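Local atomic coordinates of protein DltD (Streptococcus thermophilus LMG 18311, PDB entry 7DXM), a protein that probably acts as an O-acyltransferase of the dlt pathway, taking part in the D-alanylation of lipoteichoic acid in the bacterial cell envelope. Residues 20-25 with 118-123; 86-91 with 123-128; 295-300 with 335-340. All coordinates share one frame; numbering follows the deposited sequence.

Interaction 1: 20-25 with 118-123; sequences ENFKSR and QQFFNN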
loop_
_atom_site.group_PDB
_atom_site.type_symbol
_atom_site.label_atom_id
_atom_site.label_comp_id
_atom_site.label_asym_id
_atom_site.label_seq_id
_atom_site.Cartn_x
_atom_site.Cartn_y
_atom_site.Cartn_z
ATOM N N GLU A 20 10.926 9.580 -3.360
ATOM C CA GLU A 20 12.042 9.238 -4.226
ATOM C C GLU A 20 12.461 7.788 -4.036
ATOM O O GLU A 20 12.865 7.131 -5.005
ATOM C CB GLU A 20 13.204 10.200 -3.977
ATOM C CG GLU A 20 12.889 11.638 -4.426
ATOM C CD GLU A 20 12.763 11.818 -5.970
ATOM O OE1 GLU A 20 13.402 11.080 -6.778
ATOM O OE2 GLU A 20 12.017 12.739 -6.379
ATOM N N ASN A 21 12.329 7.262 -2.811
ATOM C CA ASN A 21 12.641 5.863 -2.558
ATOM C C ASN A 21 11.570 4.935 -3.100
ATOM O O ASN A 21 11.852 3.760 -3.370
ATOM C CB ASN A 21 12.815 5.619 -1.062
ATOM C CG ASN A 21 13.302 4.219 -0.762
ATOM O OD1 ASN A 21 14.321 3.772 -1.295
ATOM N ND2 ASN A 21 12.563 3.511 0.079
ATOM N N PHE A 22 10.349 5.433 -3.257
ATOM C CA PHE A 22 9.283 4.593 -3.767
ATOM C C PHE A 22 9.558 4.193 -5.208
ATOM O O PHE A 22 9.355 3.035 -5.593
ATOM C CB PHE A 22 7.952 5.323 -3.644
ATOM C CG PHE A 22 6.807 4.598 -4.277
ATOM C CD1 PHE A 22 6.588 4.686 -5.645
ATOM C CD2 PHE A 22 5.948 3.834 -3.507
ATOM C CE1 PHE A 22 5.558 4.021 -6.222
ATOM C CE2 PHE A 22 4.898 3.194 -4.068
ATOM C CZ PHE A 22 4.704 3.277 -5.436
ATOM N N LYS A 23 10.006 5.143 -6.021
ATOM C CA LYS A 23 10.209 4.921 -7.443
ATOM C C LYS A 23 11.656 4.611 -7.786
ATOM O O LYS A 23 12.033 4.652 -8.964
ATOM C CB LYS A 23 9.720 6.131 -8.240
ATOM C CG LYS A 23 10.117 7.489 -7.693
ATOM C CD LYS A 23 9.245 8.591 -8.316
ATOM C CE LYS A 23 9.710 9.979 -7.902
ATOM N NZ LYS A 23 8.976 10.969 -8.699
ATOM N N SER A 24 12.478 4.319 -6.781
ATOM C CA SER A 24 13.863 3.911 -7.001
ATOM C C SER A 24 13.865 2.413 -7.266
ATOM O O SER A 24 13.665 1.614 -6.338
ATOM C CB SER A 24 14.730 4.263 -5.797
ATOM O OG SER A 24 16.025 3.712 -5.934
ATOM N N ARG A 25 14.058 2.028 -8.531
ATOM C CA ARG A 25 14.196 0.608 -8.846
ATOM C C ARG A 25 15.415 0.001 -8.141
ATOM O O ARG A 25 15.347 -1.110 -7.599
ATOM C CB ARG A 25 14.296 0.416 -10.364
ATOM C CG ARG A 25 14.579 -1.023 -10.794
ATOM C CD ARG A 25 15.160 -1.088 -12.194
ATOM N NE ARG A 25 14.188 -0.605 -13.158
ATOM C CZ ARG A 25 13.432 -1.399 -13.893
ATOM N NH1 ARG A 25 13.567 -2.712 -13.780
ATOM N NH2 ARG A 25 12.553 -0.877 -14.736
ATOM N N GLN A 118 1.729 12.140 -9.814
ATOM C CA GLN A 118 3.067 12.347 -10.363
ATOM C C GLN A 118 4.155 12.012 -9.349
ATOM O O GLN A 118 5.265 11.631 -9.738
ATOM C CB GLN A 118 3.231 13.785 -10.862
ATOM C CG GLN A 118 4.569 14.042 -11.561
ATOM C CD GLN A 118 4.720 13.233 -12.852
ATOM O OE1 GLN A 118 3.857 13.252 -13.737
ATOM N NE2 GLN A 118 5.813 12.499 -12.948
ATOM N N GLN A 119 3.866 12.127 -8.054
ATOM C CA GLN A 119 4.955 11.994 -7.103
ATOM C C GLN A 119 5.323 10.545 -6.849
ATOM O O GLN A 119 6.241 10.286 -6.073
ATOM C CB GLN A 119 4.641 12.730 -5.792
ATOM C CG GLN A 119 3.450 12.260 -5.024
ATOM C CD GLN A 119 3.095 13.217 -3.885
ATOM O OE1 GLN A 119 3.948 13.959 -3.386
ATOM N NE2 GLN A 119 1.833 13.196 -3.463
ATOM N N PHE A 120 4.664 9.601 -7.505
ATOM C CA PHE A 120 5.119 8.221 -7.519
ATOM C C PHE A 120 5.424 7.707 -8.908
ATOM O O PHE A 120 6.324 6.872 -9.076
ATOM C CB PHE A 120 4.076 7.321 -6.874
ATOM C CG PHE A 120 3.690 7.771 -5.515
ATOM C CD1 PHE A 120 4.543 7.525 -4.417
ATOM C CD2 PHE A 120 2.502 8.470 -5.316
ATOM C CE1 PHE A 120 4.201 7.952 -3.152
ATOM C CE2 PHE A 120 2.158 8.918 -4.055
ATOM C CZ PHE A 120 2.998 8.652 -2.968
ATOM N N PHE A 121 4.723 8.203 -9.910
ATOM C CA PHE A 121 4.932 7.756 -11.267
ATOM C C PHE A 121 6.227 8.348 -11.832
ATOM O O PHE A 121 6.649 9.444 -11.446
ATOM C CB PHE A 121 3.706 8.165 -12.070
ATOM C CG PHE A 121 3.828 7.916 -13.516
ATOM C CD1 PHE A 121 3.599 6.651 -14.029
ATOM C CD2 PHE A 121 4.165 8.943 -14.366
ATOM C CE1 PHE A 121 3.712 6.407 -15.365
ATOM C CE2 PHE A 121 4.275 8.718 -15.708
ATOM C CZ PHE A 121 4.052 7.446 -16.217
ATOM N N ASN A 122 6.884 7.607 -12.727
ATOM C CA ASN A 122 8.011 8.163 -13.484
ATOM C C ASN A 122 8.116 7.442 -14.817
ATOM O O ASN A 122 7.353 6.520 -15.102
ATOM C CB ASN A 122 9.337 8.099 -12.706
ATOM C CG ASN A 122 9.902 6.680 -12.536
ATOM O OD1 ASN A 122 9.588 5.731 -13.273
ATOM N ND2 ASN A 122 10.768 6.547 -11.543
ATOM N N ASN A 123 9.082 7.840 -15.632
ATOM C CA ASN A 123 9.124 7.255 -16.959
ATOM C C ASN A 123 9.757 5.876 -16.973
ATOM O O ASN A 123 9.588 5.144 -17.958
ATOM C CB ASN A 123 9.843 8.185 -17.921
ATOM C CG ASN A 123 8.937 9.295 -18.416
ATOM O OD1 ASN A 123 7.758 9.362 -18.027
ATOM N ND2 ASN A 123 9.471 10.171 -19.281
#

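Interaction 2: 86-91 with 123-128; sequences MQQMLP and NDQLSS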
loop_
_atom_site.group_PDB
_atom_site.type_symbol
_atom_site.label_atom_id
_atom_site.label_comp_id
_atom_site.label_asym_id
_atom_site.label_seq_id
_atom_site.Cartn_x
_atom_site.Cartn_y
_atom_site.Cartn_z
ATOM N N MET A 86 5.285 -1.503 -9.189
ATOM C CA MET A 86 5.513 -2.934 -9.290
ATOM C C MET A 86 6.192 -3.275 -10.595
ATOM O O MET A 86 7.038 -4.174 -10.639
ATOM C CB MET A 86 4.188 -3.682 -9.148
ATOM C CG MET A 86 3.710 -3.740 -7.706
ATOM S SD MET A 86 2.142 -4.577 -7.502
ATOM C CE MET A 86 1.843 -4.264 -5.750
ATOM N N GLN A 87 5.863 -2.538 -11.653
ATOM C CA GLN A 87 6.525 -2.758 -12.933
ATOM C C GLN A 87 8.047 -2.705 -12.851
ATOM O O GLN A 87 8.706 -3.283 -13.722
ATOM C CB GLN A 87 6.023 -1.756 -13.967
ATOM C CG GLN A 87 4.540 -1.939 -14.253
ATOM C CD GLN A 87 4.143 -3.429 -14.338
ATOM O OE1 GLN A 87 4.840 -4.262 -14.974
ATOM N NE2 GLN A 87 3.020 -3.773 -13.683
ATOM N N GLN A 88 8.624 -2.056 -11.822
ATOM C CA GLN A 88 10.082 -1.924 -11.681
ATOM C C GLN A 88 10.745 -3.084 -10.945
ATOM O O GLN A 88 11.975 -3.095 -10.847
ATOM C CB GLN A 88 10.458 -0.642 -10.926
ATOM C CG GLN A 88 10.241 0.657 -11.661
ATOM C CD GLN A 88 10.271 1.842 -10.718
ATOM O OE1 GLN A 88 9.414 1.951 -9.843
ATOM N NE2 GLN A 88 11.256 2.733 -10.884
ATOM N N MET A 89 9.979 -4.025 -10.397
ATOM C CA MET A 89 10.495 -5.072 -9.512
ATOM C C MET A 89 9.805 -6.397 -9.798
ATOM O O MET A 89 9.566 -7.197 -8.883
ATOM C CB MET A 89 10.297 -4.705 -8.041
ATOM C CG MET A 89 8.877 -4.197 -7.729
ATOM S SD MET A 89 8.540 -4.033 -5.953
ATOM C CE MET A 89 8.371 -5.759 -5.500
ATOM N N LEU A 90 9.463 -6.620 -11.077
ATOM C CA LEU A 90 8.751 -7.827 -11.493
ATOM C C LEU A 90 9.407 -9.127 -11.037
ATOM O O LEU A 90 8.676 -10.015 -10.555
ATOM C CB LEU A 90 8.586 -7.800 -13.020
ATOM C CG LEU A 90 7.257 -7.288 -13.579
ATOM C CD1 LEU A 90 6.738 -6.080 -12.824
ATOM C CD2 LEU A 90 7.398 -6.977 -15.066
ATOM N N PRO A 91 10.736 -9.319 -11.171
ATOM C CA PRO A 91 11.360 -10.530 -10.615
ATOM C C PRO A 91 11.146 -10.701 -9.128
ATOM O O PRO A 91 10.909 -11.828 -8.665
ATOM C CB PRO A 91 12.844 -10.326 -10.940
ATOM C CG PRO A 91 12.839 -9.565 -12.177
ATOM C CD PRO A 91 11.706 -8.580 -11.999
ATOM N N ASN A 123 9.082 7.840 -15.632
ATOM C CA ASN A 123 9.124 7.255 -16.959
ATOM C C ASN A 123 9.757 5.876 -16.973
ATOM O O ASN A 123 9.588 5.144 -17.958
ATOM C CB ASN A 123 9.843 8.185 -17.921
ATOM C CG ASN A 123 8.937 9.295 -18.416
ATOM O OD1 ASN A 123 7.758 9.362 -18.027
ATOM N ND2 ASN A 123 9.471 10.171 -19.281
ATOM N N ASP A 124 10.447 5.484 -15.902
ATOM C CA ASP A 124 10.915 4.106 -15.826
ATOM C C ASP A 124 9.733 3.165 -15.676
ATOM O O ASP A 124 9.651 2.147 -16.370
ATOM C CB ASP A 124 11.919 3.932 -14.678
ATOM C CG ASP A 124 12.507 2.502 -14.592
ATOM O OD1 ASP A 124 12.294 1.668 -15.509
ATOM O OD2 ASP A 124 13.192 2.215 -13.583
ATOM N N GLN A 125 8.789 3.512 -14.794
ATOM C CA GLN A 125 7.567 2.713 -14.648
ATOM C C GLN A 125 6.786 2.628 -15.955
ATOM O O GLN A 125 6.283 1.562 -16.318
ATOM C CB GLN A 125 6.696 3.294 -13.539
ATOM C CG GLN A 125 7.313 3.164 -12.157
ATOM C CD GLN A 125 6.669 4.082 -11.130
ATOM O OE1 GLN A 125 5.630 4.703 -11.378
ATOM N NE2 GLN A 125 7.313 4.198 -9.976
ATOM N N LEU A 126 6.724 3.725 -16.711
ATOM C CA LEU A 126 5.961 3.723 -17.957
ATOM C C LEU A 126 6.636 2.885 -19.034
ATOM O O LEU A 126 5.971 2.083 -19.703
ATOM C CB LEU A 126 5.755 5.141 -18.460
ATOM C CG LEU A 126 4.844 5.131 -19.681
ATOM C CD1 LEU A 126 3.440 5.516 -19.260
ATOM C CD2 LEU A 126 5.385 6.053 -20.780
ATOM N N SER A 127 7.941 3.085 -19.250
ATOM C CA SER A 127 8.665 2.254 -20.212
ATOM C C SER A 127 8.630 0.780 -19.818
ATOM O O SER A 127 8.470 -0.094 -20.675
ATOM C CB SER A 127 10.108 2.724 -20.326
ATOM O OG SER A 127 10.839 2.310 -19.164
ATOM N N SER A 128 8.800 0.471 -18.537
ATOM C CA SER A 128 8.598 -0.910 -18.125
ATOM C C SER A 128 7.222 -1.381 -18.558
ATOM O O SER A 128 7.083 -2.446 -19.166
ATOM C CB SER A 128 8.771 -1.055 -16.611
ATOM O OG SER A 128 10.113 -0.788 -16.235
#

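Interaction 3: 295-300 with 335-340; sequences VNSKWM and DGDQPY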
loop_
_atom_site.group_PDB
_atom_site.type_symbol
_atom_site.label_atom_id
_atom_site.label_comp_id
_atom_site.label_asym_id
_atom_site.label_seq_id
_atom_site.Cartn_x
_atom_site.Cartn_y
_atom_site.Cartn_z
ATOM N N VAL A 295 -11.457 2.504 11.266
ATOM C CA VAL A 295 -11.260 3.864 11.630
ATOM C C VAL A 295 -11.699 4.077 13.026
ATOM O O VAL A 295 -12.688 3.577 13.470
ATOM C CB VAL A 295 -12.057 4.799 10.750
ATOM C CG1 VAL A 295 -11.598 6.210 10.969
ATOM C CG2 VAL A 295 -11.910 4.403 9.311
ATOM N N ASN A 296 -10.923 4.846 13.726
ATOM C CA ASN A 296 -11.286 5.196 15.093
ATOM C C ASN A 296 -12.772 5.490 15.113
ATOM O O ASN A 296 -13.231 6.410 14.429
ATOM C CB ASN A 296 -10.480 6.412 15.572
ATOM C CG ASN A 296 -10.695 6.723 17.039
ATOM O OD1 ASN A 296 -11.746 6.425 17.601
ATOM N ND2 ASN A 296 -9.700 7.344 17.664
ATOM N N SER A 297 -13.534 4.692 15.863
ATOM C CA SER A 297 -14.986 4.792 15.762
ATOM C C SER A 297 -15.528 5.990 16.540
ATOM O O SER A 297 -16.556 6.553 16.144
ATOM C CB SER A 297 -15.612 3.473 16.205
ATOM O OG SER A 297 -14.826 2.904 17.232
ATOM N N LYS A 298 -14.856 6.399 17.627
ATOM C CA LYS A 298 -15.135 7.690 18.255
ATOM C C LYS A 298 -15.013 8.844 17.253
ATOM O O LYS A 298 -15.857 9.757 17.199
ATOM C CB LYS A 298 -14.161 7.922 19.404
ATOM C CG LYS A 298 -14.368 7.062 20.619
ATOM C CD LYS A 298 -13.407 7.549 21.717
ATOM C CE LYS A 298 -13.289 6.594 22.906
ATOM N NZ LYS A 298 -12.173 7.023 23.816
ATOM N N TRP A 299 -13.933 8.825 16.467
ATOM C CA TRP A 299 -13.765 9.783 15.380
ATOM C C TRP A 299 -14.901 9.668 14.362
ATOM O O TRP A 299 -15.508 10.670 13.981
ATOM C CB TRP A 299 -12.399 9.556 14.725
ATOM C CG TRP A 299 -12.004 10.631 13.790
ATOM C CD1 TRP A 299 -11.860 10.540 12.430
ATOM C CD2 TRP A 299 -11.703 11.982 14.137
ATOM N NE1 TRP A 299 -11.494 11.763 11.914
ATOM C CE2 TRP A 299 -11.387 12.660 12.944
ATOM C CE3 TRP A 299 -11.666 12.686 15.341
ATOM C CZ2 TRP A 299 -11.048 13.998 12.927
ATOM C CZ3 TRP A 299 -11.323 14.022 15.315
ATOM C CH2 TRP A 299 -11.021 14.661 14.121
ATOM N N MET A 300 -15.207 8.448 13.913
ATOM C CA MET A 300 -16.299 8.259 12.957
ATOM C C MET A 300 -17.608 8.823 13.477
ATOM O O MET A 300 -18.451 9.285 12.696
ATOM C CB MET A 300 -16.499 6.779 12.665
ATOM C CG MET A 300 -15.297 6.021 12.227
ATOM S SD MET A 300 -15.961 4.654 11.277
ATOM C CE MET A 300 -17.445 4.282 12.222
ATOM N N ASP A 335 -12.769 -3.380 14.074
ATOM C CA ASP A 335 -12.042 -3.338 15.338
ATOM C C ASP A 335 -11.696 -1.913 15.758
ATOM O O ASP A 335 -10.829 -1.722 16.626
ATOM C CB ASP A 335 -10.759 -4.184 15.268
ATOM C CG ASP A 335 -10.988 -5.626 14.738
ATOM O OD1 ASP A 335 -12.033 -6.287 14.999
ATOM O OD2 ASP A 335 -10.069 -6.107 14.047
ATOM N N GLY A 336 -12.351 -0.912 15.153
ATOM C CA GLY A 336 -12.015 0.477 15.407
ATOM C C GLY A 336 -12.407 0.976 16.782
ATOM O O GLY A 336 -11.895 2.013 17.222
ATOM N N ASP A 337 -13.304 0.266 17.474
ATOM C CA ASP A 337 -13.738 0.627 18.823
ATOM C C ASP A 337 -12.811 0.118 19.917
ATOM O O ASP A 337 -12.961 0.523 21.070
ATOM C CB ASP A 337 -15.142 0.097 19.079
ATOM C CG ASP A 337 -15.385 -1.259 18.408
ATOM O OD1 ASP A 337 -14.394 -1.952 18.042
ATOM O OD2 ASP A 337 -16.576 -1.624 18.235
ATOM N N GLN A 338 -11.868 -0.746 19.602
ATOM C CA GLN A 338 -11.024 -1.305 20.641
ATOM C C GLN A 338 -10.088 -0.230 21.145
ATOM O O GLN A 338 -9.351 0.352 20.344
ATOM C CB GLN A 338 -10.241 -2.499 20.110
ATOM C CG GLN A 338 -11.177 -3.571 19.540
ATOM C CD GLN A 338 -10.439 -4.764 19.034
ATOM O OE1 GLN A 338 -9.241 -4.914 19.292
ATOM N NE2 GLN A 338 -11.134 -5.626 18.285
ATOM N N PRO A 339 -10.109 0.091 22.431
ATOM C CA PRO A 339 -9.181 1.098 22.978
ATOM C C PRO A 339 -7.743 0.949 22.492
ATOM O O PRO A 339 -7.091 -0.074 22.741
ATOM C CB PRO A 339 -9.276 0.868 24.494
ATOM C CG PRO A 339 -10.650 0.366 24.683
ATOM C CD PRO A 339 -11.010 -0.454 23.453
ATOM N N TYR A 340 -7.260 1.964 21.775
ATOM C CA TYR A 340 -5.876 2.062 21.302
ATOM C C TYR A 340 -5.571 1.119 20.137
ATOM O O TYR A 340 -4.419 0.764 19.895
ATOM C CB TYR A 340 -4.882 1.851 22.439
ATOM C CG TYR A 340 -5.235 2.627 23.671
ATOM C CD1 TYR A 340 -5.214 4.007 23.673
ATOM C CD2 TYR A 340 -5.574 1.981 24.840
ATOM C CE1 TYR A 340 -5.526 4.732 24.814
ATOM C CE2 TYR A 340 -5.881 2.693 25.986
ATOM C CZ TYR A 340 -5.854 4.074 25.968
ATOM O OH TYR A 340 -6.156 4.787 27.113
#

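Interaction 1: 20-25 with 118-123
Lys-23 and Phe-120 mark the closest backbone approach, with Lys-23 CA 6.1 Å from Phe-120 CA where the residue just past helix 19-22 meets the irregular link between helices 114-118 and 123-131. The apolar part is an edge-to-face aromatic pair. Phe-120 turns an edge toward the face of Phe-22, the ring centroids 5.0 Å apart and the planes at 67°; its CD1 sits above that face, offset toward the rim, 3.7 Å from Phe-22 CG. Phe-120 CB adds a second touch, 3.7 Å from Phe-22 CE1. The CB of Phe-22 already points toward 118-123, and chi1 (174°) sets CG anti to the backbone N. Beside the rings, the alkyl chain of Lys-23, extended beyond CG, runs past the backbone carbonyls of the link, with CD 3.5 Å from Phe-120 O. NZ ends about equally far, 3.9 Å, from Gln-119 O and Phe-121 O, near these carbonyls but without a clear hydrogen bond to either. Asn-122 lays its amide beside the start of the lysine chain, ND2 being 3.5 Å from Lys-23 CB, while its OD1 caps the next helix by accepting from Gln-125 N. Phe-120 O accepts from Gln-125 NE2. Helix 79-86 meets both aromatic side chains, Gln-82 touching Phe-22 and Asn-81 touching Phe-120. The contact thus lies where helices 19-22, 79-86 and 123-131 meet, while Ser-24 caps the start of helix 25-33 beside helix 170-194.

Interaction 2: 86-91 with 123-128
Gln-88 reaches from a type I turn to the first turn of helix 123-131, where its amide meets two side chains. Gln-125 NE2 donates to Gln-88 OE1 at 3.1 Å with an N-H...O angle of 156°; the donor stands above the carbonyl plane of Gln-88, while OE1 lies close to the amide plane of Gln-125. The two amides are turned 71° apart. From the other branch, Gln-88 NE2 makes a weak, nearly straight bond to Asp-124 OD2 at 3.4 Å. Gln-87 packs alongside, its CB 3.9 Å from Ser-128 CB. Partners outside the two segments hold the same polar groups. The stronger partner of Gln-88 NE2 is probably Lys-23 O, that of Gln-125 NE2 is Phe-120 O, and Lys-28 NZ donates to Gln-88 OE1. A salt bridge to Arg-25 probably favours the charged carboxylate of Asp-124. Within the helix, the hydroxyls of Ser-127 and Ser-128 both donate to Asp-124 O, each at 3.0 Å, beside the bond from Ser-128 N. Serines returning their hydroxyls to a carbonyl one turn back are a familiar helix feature. The contact as a whole is a buried polar junction of turn and helix start, within the helical layers around the parallel sheet of an SGNH hydrolase-like fold.

Interaction 3: 295-300 with 335-340
An N-capped helix start, that of helix 297-303 just beyond strand 287-292 of the parallel sheet, brings Asn-296 and Ser-297 against Gly-336 in the type I turn Asp-335 to Gln-338. This is a junction of two loops at the carboxyl ends of adjacent strands, 287-292 and 329-331, in the SGNH hydrolase-like core. The backbones come close, Asn-296 CA lying 4.8 Å from Gly-336 CA. Gly-336 CA packs against Val-295 O at 3.7 Å. One weak hydrogen bond joins the two segments, from Ser-297 N to Gly-336 O at 3.4 Å, with an N-H...O angle of 159°. The CB of Asn-296 points away from the turn; OD1 accepts a weak capping bond from Trp-299 N and ND2 donates to Phe-238 O. Backbone bonds with Thr-345 tie Asn-296 to the segment carrying Asp-344 and His-347, which may belong to a Ser-His-Asp triad; the Asn-296 side chain lies near that group without touching it. The CB of Ser-297 points toward the turn, and its OG rests beside Asp-337, 3.4 Å from Asp-337 CB.

How the interactions relate
Interactions 1 and 2 form one continuous network: they share Asn-123, their segments alternate along the chain, and their centres are 10 Å apart. Among the links that join them are the salt bridge of Arg-25 NH2 with Asp-124 OD1 at 2.7 Å and the probable hydrogen bond from Gln-88 NE2 to Lys-23 O at 2.8 Å. Interaction 3 stands apart, its centre about 33 Å from that of interaction 1 and about 38 Å from that of interaction 2. It is placed near the possible triad of Ser-46, Asp-344 and His-347. Interactions 1 and 2 join helix ends and loops on the other side of the chain's centre, with nearest atoms about 20 and 22 Å from interaction 3.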